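Kinetochore protein mis18 (Schizosaccharomyces pombe, PDB 5J6P) is a component of the CENP-A recruiting complex that maintains kinetochore factors and keeps histones deacetylated in the central core of centromeres. Local coordinates at residues I24-Y29 with D82-M87. Sequence-based numbering, arbitrary orientation.
Sequences ISHREY and DDIRDM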
# COMPACT_ATOMS: atom_id res chain seq x y z
N ILE A 24 7.26 18.55 -1.85
CA ILE A 24 8.71 18.77 -1.96
C ILE A 24 9.38 17.66 -1.16
O ILE A 24 8.67 16.95 -0.46
CB ILE A 24 9.06 20.14 -1.35
CG1 ILE A 24 10.57 20.49 -1.47
CG2 ILE A 24 8.62 20.18 0.12
CD1 ILE A 24 11.15 20.44 -2.87
N SER A 25 10.70 17.50 -1.28
CA SER A 25 11.49 16.67 -0.35
C SER A 25 12.98 17.07 -0.24
O SER A 25 13.49 17.76 -1.10
CB SER A 25 11.40 15.22 -0.79
OG SER A 25 12.04 15.06 -2.02
N HIS A 26 13.65 16.57 0.80
CA HIS A 26 14.99 17.06 1.24
C HIS A 26 15.99 15.96 1.53
O HIS A 26 15.96 15.30 2.58
CB HIS A 26 14.88 17.89 2.53
CG HIS A 26 13.82 18.94 2.48
ND1 HIS A 26 14.10 20.28 2.32
CD2 HIS A 26 12.47 18.84 2.55
CE1 HIS A 26 12.97 20.96 2.30
NE2 HIS A 26 11.97 20.11 2.44
N ARG A 27 16.96 15.83 0.65
CA ARG A 27 17.90 14.73 0.76
C ARG A 27 18.73 14.81 2.04
O ARG A 27 19.06 13.79 2.64
CB ARG A 27 18.82 14.68 -0.48
CG ARG A 27 18.08 14.46 -1.80
CD ARG A 27 19.03 14.33 -2.99
NE ARG A 27 18.60 13.26 -3.90
CZ ARG A 27 19.05 13.05 -5.14
NH1 ARG A 27 19.98 13.83 -5.69
NH2 ARG A 27 18.55 12.03 -5.83
N GLU A 28 19.01 16.03 2.48
CA GLU A 28 19.97 16.26 3.58
C GLU A 28 19.28 15.88 4.89
O GLU A 28 19.95 15.46 5.84
CB GLU A 28 20.50 17.72 3.62
CG GLU A 28 20.59 18.47 2.28
CD GLU A 28 19.26 19.10 1.82
OE1 GLU A 28 18.93 19.00 0.61
OE2 GLU A 28 18.52 19.68 2.65
N TYR A 29 17.95 16.00 4.94
CA TYR A 29 17.16 15.49 6.08
C TYR A 29 16.56 14.07 5.89
O TYR A 29 15.90 13.56 6.79
CB TYR A 29 16.08 16.52 6.46
CG TYR A 29 16.71 17.87 6.72
CD1 TYR A 29 17.57 18.05 7.82
CD2 TYR A 29 16.50 18.95 5.86
CE1 TYR A 29 18.19 19.26 8.06
CE2 TYR A 29 17.11 20.17 6.09
CZ TYR A 29 17.95 20.32 7.20
OH TYR A 29 18.56 21.52 7.44
N ASP A 82 8.14 27.89 4.37
CA ASP A 82 6.66 27.99 4.38
C ASP A 82 5.96 26.90 3.57
O ASP A 82 4.75 26.72 3.75
CB ASP A 82 6.16 29.35 3.93
CG ASP A 82 6.09 30.36 5.04
OD1 ASP A 82 7.05 30.42 5.82
OD2 ASP A 82 5.08 31.09 5.15
N ASP A 83 6.69 26.21 2.69
CA ASP A 83 6.17 24.99 1.98
C ASP A 83 5.81 23.86 2.92
O ASP A 83 4.78 23.22 2.79
CB ASP A 83 7.23 24.41 1.06
CG ASP A 83 7.88 25.45 0.24
OD1 ASP A 83 7.18 25.94 -0.68
OD2 ASP A 83 9.06 25.77 0.56
N ILE A 84 6.71 23.62 3.87
CA ILE A 84 6.63 22.56 4.84
C ILE A 84 5.49 22.78 5.84
O ILE A 84 4.92 21.82 6.38
CB ILE A 84 7.96 22.47 5.65
CG1 ILE A 84 9.15 22.28 4.74
CG2 ILE A 84 7.99 21.30 6.57
CD1 ILE A 84 8.87 21.45 3.51
N ARG A 85 5.18 24.03 6.11
CA ARG A 85 4.44 24.39 7.29
C ARG A 85 3.02 23.93 7.16
O ARG A 85 2.44 24.15 6.14
CB ARG A 85 4.45 25.89 7.51
CG ARG A 85 3.72 26.35 8.77
CD ARG A 85 3.18 27.74 8.56
NE ARG A 85 4.25 28.72 8.66
CZ ARG A 85 4.16 29.99 8.28
NH1 ARG A 85 3.05 30.49 7.71
NH2 ARG A 85 5.22 30.77 8.46
N ASP A 86 2.50 23.36 8.25
CA ASP A 86 1.21 22.68 8.32
C ASP A 86 0.98 21.63 7.22
O ASP A 86 -0.16 21.46 6.71
CB ASP A 86 0.10 23.72 8.42
CG ASP A 86 0.18 24.49 9.72
OD1 ASP A 86 1.00 24.08 10.58
OD2 ASP A 86 -0.56 25.49 9.89
N MET A 87 2.07 20.91 6.91
CA MET A 87 2.06 19.81 5.97
C MET A 87 2.77 18.63 6.61
O MET A 87 3.62 18.80 7.50
CB MET A 87 2.78 20.14 4.64
CG MET A 87 2.36 21.41 3.93
SD MET A 87 0.96 21.42 2.81
CE MET A 87 -0.51 21.49 3.86
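The imidazole of H26 receives I84 at its edge, close to the ring plane, with I84 CD1 3.5 Å from H26 NE2. This is a van der Waals approach of a methyl group to a ring nitrogen, the two side chains meeting head-on. The second flat group, the guanidinium of R85, carries the carboxylate of D82 over the border of one face. R85 NH2 and D82 OD1 are 3.2 Å apart, but the oxygen sits off the guanidinium plane with no N-H aimed at it, so the attraction is one of charge alone; R85 NE is hydrogen-bonded to T77 OG1. The same methyl of I84 also meets the branch methyl of I24, with I84 CD1 3.6 Å from I24 CG2, the two side chains running roughly perpendicular. In I84, chi1 (-56°) sets CG1 anti to the carbonyl carbon, and chi2 (-34°) then turns CD1 to the strand. No hydrogen bond spans the segments, and the contact buries just 114 Å². T33 of the adjacent strand 31-34 touches both isoleucines and is hydrogen-bonded, backbone to backbone, to I24. I84 also opens a type II beta turn that ends at M87, closed by a weak bond from M87 N to I84 O. The loop leading into strand 88-91 packs beside strand 22-26, at one edge of this chain's six-stranded antiparallel sheet, within the zinc-binding Yippee-Mis18 domain of the beta-tent clan.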